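Gluconate kinase (Lactobacillus acidophilus, PDB 3LL3) binds ATP and D-xylulose and probably transfers phosphate from ATP to a sugar or sugar acid, as carbohydrate kinases of the FGGY family do. Local coordinates at residues Thr124-Ile134 with Ala176-Leu184. Sequence-based numbering, arbitrary orientation.
With DXP (1-deoxy-D-xylulose-5-phosphate), chain D.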
ATOM      1  N   THR A 124     -30.524  -0.932 -21.011  1.00 24.32           N
ATOM      2  CA  THR A 124     -29.846  -1.960 -21.807  1.00 25.09           C
ATOM      3  C   THR A 124     -28.941  -2.898 -21.011  1.00 24.99           C
ATOM      4  O   THR A 124     -28.428  -3.861 -21.560  1.00 25.59           O
ATOM      5  CB  THR A 124     -28.997  -1.335 -22.938  1.00 24.74           C
ATOM      6  OG1 THR A 124     -27.833  -0.705 -22.375  1.00 23.30           O
ATOM      7  CG2 THR A 124     -29.814  -0.304 -23.752  1.00 24.07           C
ATOM      8  N   GLY A 125     -28.732  -2.607 -19.731  1.00 25.31           N
ATOM      9  CA  GLY A 125     -27.859  -3.429 -18.912  1.00 25.36           C
ATOM     10  C   GLY A 125     -26.384  -3.157 -19.146  1.00 24.18           C
ATOM     11  O   GLY A 125     -25.531  -3.879 -18.625  1.00 23.02           O
HETATM   12  N   MSE A 126     -26.088  -2.139 -19.950  1.00 23.06           N
HETATM   13  CA  MSE A 126     -24.709  -1.776 -20.264  1.00 25.00           C
HETATM   14  C   MSE A 126     -24.081  -0.862 -19.211  1.00 26.78           C
HETATM   15  O   MSE A 126     -24.544   0.261 -19.000  1.00 25.21           O
HETATM   16  CB  MSE A 126     -24.623  -1.116 -21.646  1.00 23.97           C
HETATM   17  CG  MSE A 126     -23.239  -0.572 -21.974  1.00 26.36           C
HETATM   18 SE   MSE A 126     -21.901  -2.049 -21.997  1.00 40.72          SE
HETATM   19  CE  MSE A 126     -20.258  -0.993 -21.937  1.00 33.66           C
ATOM     20  N   PRO A 127     -23.029  -1.349 -18.524  1.00 25.69           N
ATOM     21  CA  PRO A 127     -22.323  -0.503 -17.557  1.00 24.96           C
ATOM     22  C   PRO A 127     -21.810   0.796 -18.166  1.00 26.29           C
ATOM     23  O   PRO A 127     -21.659   0.908 -19.390  1.00 23.70           O
ATOM     24  CB  PRO A 127     -21.149  -1.384 -17.124  1.00 26.77           C
ATOM     25  CG  PRO A 127     -21.672  -2.760 -17.232  1.00 27.62           C
ATOM     26  CD  PRO A 127     -22.594  -2.757 -18.438  1.00 25.69           C
HETATM   27  N   MSE A 128     -21.528   1.778 -17.316  1.00 25.49           N
HETATM   28  CA  MSE A 128     -21.147   3.084 -17.843  1.00 27.37           C
HETATM   29  C   MSE A 128     -19.669   3.094 -18.220  1.00 28.14           C
HETATM   30  O   MSE A 128     -18.820   3.607 -17.479  1.00 28.69           O
HETATM   31  CB  MSE A 128     -21.500   4.183 -16.847  1.00 29.52           C
HETATM   32  CG  MSE A 128     -22.879   3.988 -16.248  1.00 29.67           C
HETATM   33 SE   MSE A 128     -23.331   5.396 -14.979  1.00 45.78          SE
HETATM   34  CE  MSE A 128     -23.993   4.284 -13.502  1.00 39.48           C
ATOM     35  N   HIS A 129     -19.365   2.518 -19.380  1.00 22.69           N
ATOM     36  CA  HIS A 129     -17.984   2.316 -19.783  1.00 24.93           C
ATOM     37  C   HIS A 129     -17.830   2.500 -21.280  1.00 25.34           C
ATOM     38  O   HIS A 129     -18.703   2.086 -22.034  1.00 25.91           O
ATOM     39  CB  HIS A 129     -17.535   0.897 -19.399  1.00 24.06           C
ATOM     40  CG  HIS A 129     -16.049   0.715 -19.430  1.00 27.25           C
ATOM     41  ND1 HIS A 129     -15.358   0.419 -20.586  1.00 26.28           N
ATOM     42  CD2 HIS A 129     -15.117   0.818 -18.449  1.00 27.50           C
ATOM     43  CE1 HIS A 129     -14.070   0.324 -20.313  1.00 28.26           C
ATOM     44  NE2 HIS A 129     -13.895   0.570 -19.023  1.00 27.17           N
ATOM     45  N   PRO A 130     -16.705   3.093 -21.711  1.00 26.01           N
ATOM     46  CA  PRO A 130     -16.414   3.423 -23.114  1.00 26.50           C
ATOM     47  C   PRO A 130     -16.281   2.222 -24.057  1.00 27.49           C
ATOM     48  O   PRO A 130     -16.206   2.402 -25.282  1.00 26.85           O
ATOM     49  CB  PRO A 130     -15.081   4.187 -23.025  1.00 28.13           C
ATOM     50  CG  PRO A 130     -14.491   3.763 -21.705  1.00 25.95           C
ATOM     51  CD  PRO A 130     -15.685   3.656 -20.807  1.00 25.52           C
HETATM   52  N   MSE A 131     -16.278   1.015 -23.505  1.00 26.45           N
HETATM   53  CA  MSE A 131     -16.166  -0.195 -24.310  1.00 25.61           C
HETATM   54  C   MSE A 131     -17.378  -0.413 -25.238  1.00 26.92           C
HETATM   55  O   MSE A 131     -17.253  -1.047 -26.294  1.00 27.84           O
HETATM   56  CB  MSE A 131     -16.003  -1.413 -23.399  1.00 26.83           C
HETATM   57  CG  MSE A 131     -17.237  -1.723 -22.554  1.00 28.17           C
HETATM   58 SE   MSE A 131     -16.878  -3.099 -21.140  1.00 46.66          SE
HETATM   59  CE  MSE A 131     -18.610  -3.173 -20.251  1.00 34.16           C
ATOM     60  N   ALA A 132     -18.535   0.102 -24.833  1.00 23.83           N
ATOM     61  CA  ALA A 132     -19.790  -0.088 -25.566  1.00 26.72           C
ATOM     62  C   ALA A 132     -19.855   0.670 -26.890  1.00 27.21           C
ATOM     63  O   ALA A 132     -19.515   1.862 -26.956  1.00 26.11           O
ATOM     64  CB  ALA A 132     -20.985   0.306 -24.697  1.00 26.53           C
ATOM     65  N   PRO A 133     -20.295  -0.026 -27.950  1.00 26.35           N
ATOM     66  CA  PRO A 133     -20.660   0.549 -29.246  1.00 26.47           C
ATOM     67  C   PRO A 133     -21.492   1.841 -29.147  1.00 27.04           C
ATOM     68  O   PRO A 133     -21.199   2.797 -29.850  1.00 24.95           O
ATOM     69  CB  PRO A 133     -21.462  -0.581 -29.895  1.00 24.84           C
ATOM     70  CG  PRO A 133     -20.744  -1.803 -29.423  1.00 25.73           C
ATOM     71  CD  PRO A 133     -20.334  -1.497 -27.985  1.00 27.03           C
ATOM     72  N   ILE A 134     -22.491   1.899 -28.278  1.00 26.14           N
ATOM     73  CA  ILE A 134     -23.276   3.128 -28.219  1.00 24.06           C
ATOM     74  C   ILE A 134     -22.421   4.380 -27.922  1.00 26.63           C
ATOM     75  O   ILE A 134     -22.629   5.433 -28.528  1.00 26.26           O
ATOM     76  CB  ILE A 134     -24.451   3.021 -27.237  1.00 24.15           C
ATOM     77  CG1 ILE A 134     -25.265   4.320 -27.247  1.00 24.80           C
ATOM     78  CG2 ILE A 134     -23.965   2.676 -25.850  1.00 24.05           C
ATOM     79  CD1 ILE A 134     -26.524   4.248 -26.418  1.00 26.35           C
ATOM     80  N   ALA A 176     -25.948  -8.514 -29.562  1.00 23.33           N
ATOM     81  CA  ALA A 176     -26.687  -7.255 -29.523  1.00 24.87           C
ATOM     82  C   ALA A 176     -26.665  -6.732 -28.077  1.00 25.85           C
ATOM     83  O   ALA A 176     -26.637  -5.519 -27.838  1.00 24.17           O
ATOM     84  CB  ALA A 176     -28.116  -7.468 -30.000  1.00 23.73           C
ATOM     85  N   ALA A 177     -26.640  -7.673 -27.123  1.00 24.07           N
ATOM     86  CA  ALA A 177     -26.597  -7.342 -25.709  1.00 23.72           C
ATOM     87  C   ALA A 177     -25.327  -6.585 -25.318  1.00 24.80           C
ATOM     88  O   ALA A 177     -25.325  -5.883 -24.313  1.00 24.11           O
ATOM     89  CB  ALA A 177     -26.785  -8.609 -24.834  1.00 21.97           C
ATOM     90  N   GLY A 178     -24.265  -6.704 -26.119  1.00 24.25           N
ATOM     91  CA  GLY A 178     -23.026  -5.976 -25.849  1.00 23.04           C
ATOM     92  C   GLY A 178     -22.885  -4.608 -26.531  1.00 26.19           C
ATOM     93  O   GLY A 178     -21.821  -3.973 -26.435  1.00 25.13           O
ATOM     94  N   THR A 179     -23.932  -4.147 -27.221  1.00 24.09           N
ATOM     95  CA  THR A 179     -23.868  -2.848 -27.921  1.00 25.26           C
ATOM     96  C   THR A 179     -24.199  -1.659 -27.020  1.00 24.39           C
ATOM     97  O   THR A 179     -23.675  -0.569 -27.222  1.00 25.60           O
ATOM     98  CB  THR A 179     -24.822  -2.757 -29.149  1.00 23.10           C
ATOM     99  OG1 THR A 179     -26.178  -2.907 -28.720  1.00 24.02           O
ATOM    100  CG2 THR A 179     -24.503  -3.820 -30.188  1.00 23.42           C
ATOM    101  N   GLY A 180     -25.076  -1.874 -26.039  1.00 24.38           N
ATOM    102  CA  GLY A 180     -25.581  -0.792 -25.209  1.00 23.94           C
ATOM    103  C   GLY A 180     -26.776  -0.130 -25.888  1.00 24.50           C
ATOM    104  O   GLY A 180     -27.186   0.962 -25.514  1.00 27.17           O
ATOM    105  N   ILE A 181     -27.336  -0.802 -26.888  1.00 26.05           N
ATOM    106  CA  ILE A 181     -28.463  -0.255 -27.652  1.00 25.14           C
ATOM    107  C   ILE A 181     -29.668  -1.188 -27.551  1.00 26.59           C
ATOM    108  O   ILE A 181     -30.783  -0.803 -27.886  1.00 25.22           O
ATOM    109  CB  ILE A 181     -28.095  -0.055 -29.135  1.00 25.54           C
ATOM    110  CG1 ILE A 181     -26.755   0.664 -29.255  1.00 26.34           C
ATOM    111  CG2 ILE A 181     -29.186   0.740 -29.880  1.00 27.12           C
ATOM    112  CD1 ILE A 181     -26.230   0.715 -30.692  1.00 27.02           C
ATOM    113  N   LEU A 182     -29.445  -2.409 -27.062  1.00 25.17           N
ATOM    114  CA  LEU A 182     -30.517  -3.403 -26.982  1.00 23.05           C
ATOM    115  C   LEU A 182     -31.358  -3.192 -25.730  1.00 25.09           C
ATOM    116  O   LEU A 182     -30.846  -3.258 -24.614  1.00 25.12           O
ATOM    117  CB  LEU A 182     -29.936  -4.814 -26.970  1.00 25.01           C
ATOM    118  CG  LEU A 182     -30.953  -5.962 -27.013  1.00 24.74           C
ATOM    119  CD1 LEU A 182     -31.529  -6.108 -28.410  1.00 25.98           C
ATOM    120  CD2 LEU A 182     -30.350  -7.301 -26.525  1.00 24.56           C
ATOM    121  N   ASN A 183     -32.652  -2.958 -25.913  1.00 27.24           N
ATOM    122  CA  ASN A 183     -33.566  -2.776 -24.791  1.00 25.63           C
ATOM    123  C   ASN A 183     -33.766  -4.083 -24.019  1.00 27.20           C
ATOM    124  O   ASN A 183     -34.035  -5.124 -24.606  1.00 27.41           O
ATOM    125  CB  ASN A 183     -34.919  -2.216 -25.266  1.00 27.33           C
ATOM    126  CG  ASN A 183     -35.835  -1.821 -24.109  1.00 27.62           C
ATOM    127  OD1 ASN A 183     -35.890  -0.657 -23.725  1.00 33.17           O
ATOM    128  ND2 ASN A 183     -36.544  -2.786 -23.546  1.00 28.11           N
ATOM    129  N   LEU A 184     -33.648  -4.019 -22.700  1.00 27.23           N
ATOM    130  CA  LEU A 184     -33.738  -5.219 -21.870  1.00 28.46           C
ATOM    131  C   LEU A 184     -35.125  -5.850 -21.893  1.00 30.01           C
ATOM    132  O   LEU A 184     -35.250  -7.067 -21.829  1.00 29.10           O
ATOM    133  CB  LEU A 184     -33.356  -4.907 -20.426  1.00 24.53           C
ATOM    134  CG  LEU A 184     -31.868  -4.712 -20.131  1.00 27.23           C
ATOM    135  CD1 LEU A 184     -31.691  -4.195 -18.736  1.00 24.90           C
ATOM    136  CD2 LEU A 184     -31.084  -6.006 -20.292  1.00 27.13           C
TER
HETATM  137  C1  DXP D3264      -5.839   5.061 -18.687  1.00 59.86           C
HETATM  138  C2  DXP D3264      -5.135   3.697 -18.422  1.00 59.91           C
HETATM  139  C3  DXP D3264      -5.765   2.449 -19.089  1.00 57.87           C
HETATM  140  C4  DXP D3264      -7.242   2.380 -18.651  1.00 53.51           C
HETATM  141  C5  DXP D3264      -8.125   1.110 -18.729  1.00 50.11           C
HETATM  142  O2  DXP D3264      -4.416   3.581 -17.486  1.00 60.88           O
HETATM  143  O3  DXP D3264      -4.968   1.341 -18.937  1.00 58.94           O
HETATM  144  O4  DXP D3264      -7.354   3.046 -17.434  1.00 55.17           O
HETATM  145  O5  DXP D3264      -8.888   0.780 -17.599  1.00 50.30           O
HETATM  146  P   DXP D3264     -10.477   0.297 -17.553  1.00 42.23           P
HETATM  147  O2P DXP D3264     -11.424   1.576 -17.631  1.00 38.55           O
HETATM  148  O1P DXP D3264     -10.714  -0.880 -18.615  1.00 36.74           O
HETATM  149  O3P DXP D3264     -10.808  -0.178 -16.265  1.00 38.57           O
HETATM  150  O   HOH W   1     -29.380  -5.377 -23.635  1.00 26.11           O
HETATM  151  O   HOH W   2     -26.150  -3.691 -22.952  1.00 26.35           O
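Ile-134 N donates to Thr-179 O (2.9 Å), an example of how the start of a helix, here 133-143, can be pinned to a loop; the donor meets the oxygen almost head-on (C=O...N angle 168°). Ile-134 CB meets Ile-181 CG1 at 3.9 Å. With CG1 of Ile-134 anti to its backbone N (chi1 -178°), its CG2 branch rests against Thr-179 O (3.5 Å), while the extended chain carries Ile-134 CD1 to Gly-180 O at 3.5 Å. A CB on Gly-180 would clash with Ile-134 CG2 and, at this positive phi, jam against the preceding carbonyl O. Thr-179 OG1 accepts from Ile-181 N, an ST turn. At the other end, two waters link Thr-124 O to Leu-182 O and Ala-177 O, and Leu-184 CD1 lies against Gly-125 N (3.5 Å). Between these anchors, residues 125-132 swing out to His-129, whose NE2 donates to DXP O2P (3.0 Å) while His-129 ND1 accepts from Met-131 N (3.1 Å). A leucine in place of His-129 would probably leave O2P without this donor and Met-131 N without its acceptor. The arrangement is a loop-to-helix junction in the N-terminal FGGY domain, tethered at both ends, its apex joining Asn-297 and Arg-344 in the DXP pocket.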